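PDB 6K8C: folylpolyglutamate synthase (FolC) from Helicobacter pylori, which probably catalyses the ATP-dependent addition of glutamate to dihydropteroate and to tetrahydrofolates, making dihydrofolate and folylpolyglutamates. Local coordinates for residues F85-R88 / E89-F92; F122-A125 / T126-V130; Q197-L200 / V201-A205. All coordinates share one frame; numbering follows the deposited sequence.

Contact 1. Residues F85-R88 / E89-F92; sequences FEFR and ERFF
Glu89 folds its carboxylate back over the start of the turn, where OE2 accepts two successive backbone N-H groups: Phe85 N at 2.7 Å and Glu86 N at 2.8 Å. The first comes in on the syn side of the carboxylate, the second from well above its plane. With chi1 at -68° CG stands opposite the carbonyl carbon, and the extended chain beyond it reaches back to these amides. A water donates to the same OE2, while OE1 takes the N-H of Val84, so a glutamate suits a place where several amides need an acceptor. Its own N bonds to Glu86 O at 3.2 Å, the first of three successive i to i+3 bonds of a short 3-10 segment.

Arg90 N continues the series to Phe87 O. The arginine's CD, not its guanidinium face, comes closest, 3.5 Å from Phe87 CE1; guanidinium and ring planes lie 23° apart, and NE is held by His83 from the preceding loop.

Phe91 N closes the turn on Arg88 O as the chain enters strand 91-93. Its ring sends an edge toward the face of Phe87 in an offset edge-to-face pair, planes at 63° and CE2 3.5 Å from Phe87 CE2. Large aromatic groups fit here because both also pack on helices 100-110 and 121-132.

On the exposed side Arg88 NE bridges to Glu86 OE1 at 2.9 Å. The Glu89 carboxylate, gripped by backbone N-H donors, is probably stabilised as the anion and, alongside the backbone bonds, probably helps hold the 3-10 segment leading into the strand.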
# COMPACT_ATOMS: atom_id res chain seq x y z
N PHE A 85 -9.89 0.31 6.77
CA PHE A 85 -11.24 0.26 7.33
C PHE A 85 -12.12 -0.79 6.66
O PHE A 85 -12.75 -1.58 7.36
CB PHE A 85 -11.91 1.64 7.22
CG PHE A 85 -11.07 2.76 7.76
CD1 PHE A 85 -10.90 2.92 9.13
CD2 PHE A 85 -10.46 3.67 6.91
CE1 PHE A 85 -10.13 3.96 9.64
CE2 PHE A 85 -9.69 4.71 7.41
CZ PHE A 85 -9.53 4.85 8.78
N GLU A 86 -12.19 -0.81 5.33
CA GLU A 86 -13.07 -1.72 4.61
C GLU A 86 -12.30 -2.48 3.55
O GLU A 86 -11.36 -1.95 2.95
CB GLU A 86 -14.24 -0.99 3.92
CG GLU A 86 -15.01 -0.02 4.78
CD GLU A 86 -15.79 0.97 3.93
OE1 GLU A 86 -16.40 0.54 2.93
OE2 GLU A 86 -15.79 2.17 4.26
N PHE A 87 -12.74 -3.71 3.31
CA PHE A 87 -12.13 -4.56 2.28
C PHE A 87 -12.14 -3.89 0.91
O PHE A 87 -11.19 -4.06 0.13
CB PHE A 87 -12.88 -5.90 2.22
CG PHE A 87 -12.36 -6.86 1.17
CD1 PHE A 87 -11.19 -7.58 1.39
CD2 PHE A 87 -13.04 -7.04 -0.02
CE1 PHE A 87 -10.71 -8.46 0.44
CE2 PHE A 87 -12.56 -7.93 -0.98
CZ PHE A 87 -11.39 -8.63 -0.75
N ARG A 88 -13.19 -3.14 0.58
CA ARG A 88 -13.29 -2.62 -0.78
C ARG A 88 -12.26 -1.53 -1.08
O ARG A 88 -12.13 -1.15 -2.24
CB ARG A 88 -14.70 -2.09 -1.06
CG ARG A 88 -15.08 -0.84 -0.31
CD ARG A 88 -16.58 -0.62 -0.39
NE ARG A 88 -16.97 0.69 0.11
CZ ARG A 88 -17.45 1.67 -0.64
NH1 ARG A 88 -17.78 2.83 -0.09
NH2 ARG A 88 -17.61 1.49 -1.95
N GLU A 89 -11.54 -1.03 -0.07
CA GLU A 89 -10.41 -0.12 -0.32
C GLU A 89 -9.40 -0.72 -1.28
O GLU A 89 -8.67 0.01 -1.95
CB GLU A 89 -9.69 0.21 0.99
CG GLU A 89 -10.46 1.05 1.97
CD GLU A 89 -9.82 1.03 3.34
OE1 GLU A 89 -8.58 0.84 3.43
OE2 GLU A 89 -10.56 1.21 4.33
N ARG A 90 -9.32 -2.05 -1.33
CA ARG A 90 -8.33 -2.74 -2.15
C ARG A 90 -8.55 -2.54 -3.64
O ARG A 90 -7.66 -2.90 -4.42
CB ARG A 90 -8.35 -4.23 -1.81
CG ARG A 90 -7.85 -4.54 -0.39
CD ARG A 90 -8.27 -5.93 0.07
NE ARG A 90 -7.90 -6.18 1.45
CZ ARG A 90 -6.88 -6.93 1.83
NH1 ARG A 90 -6.12 -7.53 0.93
NH2 ARG A 90 -6.62 -7.10 3.13
N PHE A 91 -9.68 -1.97 -4.06
CA PHE A 91 -10.02 -1.84 -5.47
C PHE A 91 -10.39 -0.39 -5.77
O PHE A 91 -11.51 0.04 -5.50
CB PHE A 91 -11.16 -2.79 -5.85
CG PHE A 91 -11.02 -4.17 -5.25
CD1 PHE A 91 -10.29 -5.15 -5.90
CD2 PHE A 91 -11.63 -4.48 -4.04
CE1 PHE A 91 -10.18 -6.43 -5.36
CE2 PHE A 91 -11.51 -5.75 -3.48
CZ PHE A 91 -10.78 -6.73 -4.15
N PHE A 92 -9.43 0.36 -6.32
CA PHE A 92 -9.64 1.73 -6.75
C PHE A 92 -9.92 1.68 -8.24
O PHE A 92 -9.02 1.42 -9.04
CB PHE A 92 -8.40 2.58 -6.44
CG PHE A 92 -8.61 4.07 -6.62
CD1 PHE A 92 -9.22 4.82 -5.64
CD2 PHE A 92 -8.15 4.71 -7.77
CE1 PHE A 92 -9.40 6.18 -5.80
CE2 PHE A 92 -8.32 6.08 -7.93
CZ PHE A 92 -8.94 6.81 -6.95
O HOH W 1 -12.58 3.10 3.95

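Contact 2. Residues F122-A125 / T126-V130; sequences FEYA and TLLAV
Phe122 and Thr126 meet one turn apart on the alpha-helix 121-132, which packs beside the central sheet of the Mur ligase middle domain, a P-loop NTPase-type fold. The threonine hydroxyl lies over one face of the phenylalanine ring, toward its rim, with OG1 3.8 Å from CE2. Setting CG opposite the backbone N (chi1 -177°), on the side of the carbonyl carbon, brings one ring face beside that hydroxyl. OG1 also sits 3.0 Å from Phe122 O and is hydrogen-bonded to Ser151 OG; a small beta-branched residue places its hydroxyl between helix and loop while the side chain also touches Phe79 of strand 76-79.

Tyr124 and Leu128 form the second pair, also one turn apart. Leu128 CG lies over one face of the tyrosine ring, and its CD1 is 3.9 Å from Tyr124 CE2. Here an amphipathic ring is apt: the hydrocarbon part packs on leucine, whereas OH bonds to His107 ND1 in helix 100-110, which Leu128 also touches.

Between these pairs, Ala125 and Ala129 are small enough for the helix to lie close to Phe79. Glu123 turns to helix 28-41, where Arg30 forms a salt bridge with OE2, while OE1 accepts from Ser120 N. Backbone i to i+4 bonds run throughout, from Thr126 N to Phe122 O through to Ala129 N, which meets Ala125 O at 2.9 Å.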
# COMPACT_ATOMS: atom_id res chain seq x y z
N PHE A 122 -6.10 -13.85 -0.15
CA PHE A 122 -5.49 -12.90 -1.07
C PHE A 122 -5.63 -13.35 -2.52
O PHE A 122 -5.78 -12.51 -3.42
CB PHE A 122 -4.02 -12.69 -0.73
CG PHE A 122 -3.34 -11.66 -1.60
CD1 PHE A 122 -3.65 -10.31 -1.47
CD2 PHE A 122 -2.42 -12.04 -2.56
CE1 PHE A 122 -3.03 -9.36 -2.28
CE2 PHE A 122 -1.80 -11.09 -3.37
CZ PHE A 122 -2.11 -9.76 -3.23
N GLU A 123 -5.61 -14.66 -2.77
CA GLU A 123 -5.83 -15.16 -4.13
C GLU A 123 -7.22 -14.80 -4.63
O GLU A 123 -7.39 -14.46 -5.81
CB GLU A 123 -5.59 -16.67 -4.18
CG GLU A 123 -4.11 -17.04 -4.05
CD GLU A 123 -3.88 -18.51 -3.77
OE1 GLU A 123 -4.86 -19.26 -3.58
OE2 GLU A 123 -2.70 -18.92 -3.73
N TYR A 124 -8.23 -14.85 -3.75
CA TYR A 124 -9.58 -14.47 -4.16
C TYR A 124 -9.67 -12.97 -4.43
O TYR A 124 -10.35 -12.54 -5.37
CB TYR A 124 -10.60 -14.88 -3.10
CG TYR A 124 -12.01 -14.86 -3.61
CD1 TYR A 124 -12.40 -15.68 -4.67
CD2 TYR A 124 -12.96 -14.01 -3.06
CE1 TYR A 124 -13.70 -15.66 -5.15
CE2 TYR A 124 -14.26 -13.99 -3.54
CZ TYR A 124 -14.62 -14.82 -4.58
OH TYR A 124 -15.90 -14.79 -5.05
N ALA A 125 -9.02 -12.15 -3.59
CA ALA A 125 -8.96 -10.72 -3.85
C ALA A 125 -8.36 -10.43 -5.22
O ALA A 125 -8.83 -9.54 -5.95
CB ALA A 125 -8.16 -10.01 -2.76
N THR A 126 -7.32 -11.19 -5.60
CA THR A 126 -6.70 -11.02 -6.90
C THR A 126 -7.68 -11.30 -8.03
O THR A 126 -7.76 -10.53 -9.00
CB THR A 126 -5.46 -11.93 -7.02
OG1 THR A 126 -4.52 -11.59 -5.99
CG2 THR A 126 -4.79 -11.77 -8.38
N LEU A 127 -8.44 -12.40 -7.93
CA LEU A 127 -9.43 -12.69 -8.96
C LEU A 127 -10.51 -11.62 -9.01
O LEU A 127 -10.98 -11.25 -10.10
CB LEU A 127 -10.08 -14.07 -8.73
CG LEU A 127 -9.19 -15.30 -8.88
CD1 LEU A 127 -10.05 -16.56 -8.77
CD2 LEU A 127 -8.41 -15.29 -10.19
N LEU A 128 -10.93 -11.11 -7.85
CA LEU A 128 -11.90 -10.03 -7.83
C LEU A 128 -11.37 -8.80 -8.56
O LEU A 128 -12.11 -8.14 -9.30
CB LEU A 128 -12.27 -9.68 -6.38
CG LEU A 128 -13.19 -10.65 -5.64
CD1 LEU A 128 -13.26 -10.27 -4.17
CD2 LEU A 128 -14.58 -10.67 -6.26
N ALA A 129 -10.08 -8.49 -8.37
CA ALA A 129 -9.49 -7.36 -9.08
C ALA A 129 -9.54 -7.57 -10.59
O ALA A 129 -9.89 -6.65 -11.34
CB ALA A 129 -8.05 -7.14 -8.61
N VAL A 130 -9.19 -8.77 -11.05
CA VAL A 130 -9.21 -9.04 -12.49
C VAL A 130 -10.63 -8.95 -13.02
O VAL A 130 -10.87 -8.42 -14.12
CB VAL A 130 -8.58 -10.41 -12.79
CG1 VAL A 130 -8.61 -10.69 -14.30
CG2 VAL A 130 -7.17 -10.48 -12.25

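Contact 3. Residues Q197-L200 / V201-A205; sequences QQEL and VLNAA
Gln197 and Val201 pack at the N-terminal end of helix 199-211, the helix of a beta-alpha-beta unit between strands 191-194 and 215-218. Val201 turns CG1 toward the glutamine, reaching OE1 at 3.6 Å and CB at 4.0 Å, and its compact branched side chain suits this buried place. CG2, on the valine's other branch, lies 4.0 Å from Leu200 CD1.

Glu199 and Asn203 run side by side one turn apart, pointing the same way on the exposed surface, with carboxylate and amide planes 65° apart. Their ends are joined through a water that donates to Glu199 OE2 and accepts from Asn203 ND2, each at 2.7 Å, so two hydrophilic side chains share a solvent bridge.

The i to i+4 spacing brings these partners together. Gln198 takes the N-cap position, and its carbonyl O receives Leu202 N at 3.0 Å, almost in line with the carbonyl bond, plus a weak bond from Val201 N. Further out, the bend of Gln197 at chi2 (-79°) turns its amide toward the loop after strand 159-162, where NE2 donates to Thr163 O and OE1 accepts from Ile165 N; both ends of the amide are thus used, and its carbon atoms are held against Val201. Leu200, Ala204 and Ala205 face helix 177-185, the two small alanines touching Gln182 and Leu185. One turn into the helix, Ala204 N bonds to Leu200 O at 2.9 Å.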
# COMPACT_ATOMS: atom_id res chain seq x y z
N GLN A 197 17.68 2.35 -5.15
CA GLN A 197 17.78 1.21 -4.24
C GLN A 197 19.11 1.26 -3.49
O GLN A 197 20.00 2.05 -3.80
CB GLN A 197 17.70 -0.13 -5.00
CG GLN A 197 16.52 -0.27 -5.94
CD GLN A 197 15.24 -0.60 -5.21
OE1 GLN A 197 15.27 -1.13 -4.10
NE2 GLN A 197 14.10 -0.29 -5.82
N GLN A 198 19.24 0.37 -2.51
CA GLN A 198 20.54 0.11 -1.92
C GLN A 198 21.43 -0.60 -2.93
O GLN A 198 20.96 -1.25 -3.87
CB GLN A 198 20.39 -0.72 -0.65
CG GLN A 198 19.76 0.04 0.50
CD GLN A 198 19.55 -0.83 1.72
OE1 GLN A 198 20.51 -1.38 2.27
NE2 GLN A 198 18.30 -0.96 2.15
N GLU A 199 22.75 -0.49 -2.72
CA GLU A 199 23.71 -0.90 -3.74
C GLU A 199 23.58 -2.38 -4.09
O GLU A 199 23.59 -2.76 -5.27
CB GLU A 199 25.13 -0.57 -3.28
CG GLU A 199 26.21 -1.00 -4.24
CD GLU A 199 27.59 -0.94 -3.62
OE1 GLU A 199 27.72 -0.35 -2.53
OE2 GLU A 199 28.54 -1.48 -4.22
N LEU A 200 23.48 -3.25 -3.08
CA LEU A 200 23.39 -4.68 -3.36
C LEU A 200 22.10 -5.01 -4.10
O LEU A 200 22.08 -5.93 -4.93
CB LEU A 200 23.50 -5.50 -2.07
CG LEU A 200 22.36 -5.54 -1.05
CD1 LEU A 200 21.46 -6.75 -1.28
CD2 LEU A 200 22.94 -5.57 0.36
N VAL A 201 21.01 -4.28 -3.83
CA VAL A 201 19.75 -4.55 -4.51
C VAL A 201 19.82 -4.15 -5.97
O VAL A 201 19.37 -4.88 -6.86
CB VAL A 201 18.59 -3.85 -3.77
CG1 VAL A 201 17.27 -4.04 -4.53
CG2 VAL A 201 18.46 -4.38 -2.35
N LEU A 202 20.39 -2.97 -6.26
CA LEU A 202 20.59 -2.57 -7.65
C LEU A 202 21.49 -3.56 -8.39
O LEU A 202 21.22 -3.92 -9.54
CB LEU A 202 21.19 -1.16 -7.72
CG LEU A 202 21.40 -0.58 -9.12
CD1 LEU A 202 20.14 -0.67 -9.97
CD2 LEU A 202 21.91 0.85 -9.05
N ASN A 203 22.56 -4.02 -7.73
CA ASN A 203 23.43 -5.03 -8.32
C ASN A 203 22.66 -6.31 -8.62
O ASN A 203 22.79 -6.89 -9.71
CB ASN A 203 24.60 -5.33 -7.38
CG ASN A 203 25.77 -4.40 -7.59
OD1 ASN A 203 25.96 -3.86 -8.68
ND2 ASN A 203 26.58 -4.20 -6.55
N ALA A 204 21.86 -6.78 -7.66
CA ALA A 204 21.09 -8.00 -7.88
C ALA A 204 20.11 -7.82 -9.04
O ALA A 204 19.95 -8.72 -9.87
CB ALA A 204 20.35 -8.39 -6.60
N ALA A 205 19.46 -6.66 -9.12
CA ALA A 205 18.50 -6.40 -10.19
C ALA A 205 19.19 -6.36 -11.55
O ALA A 205 18.67 -6.90 -12.53
CB ALA A 205 17.75 -5.10 -9.92
O HOH W 2 28.75 -2.58 -6.71

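From the N terminus the three contacts come in series; none nests or crosses, because each is formed within one continuous run of residues. Contact 1 closes the turn that takes the chain from the loop after strand 76-79 into strand 91-93. Contact 2 follows on helix 121-132 and touches contact 1 directly: Phe91 CE1 comes 3.4 Å from Ala125 O, so that the start of strand 91-93, second from the edge of the sheet, packs on helix 121-132. Contact 3 starts helix 199-211 much later, between strands 191-194 and 215-218 toward the other end of the same sheet. Its centre is about 33 Å from that of contact 1 and about 31 Å from that of contact 2.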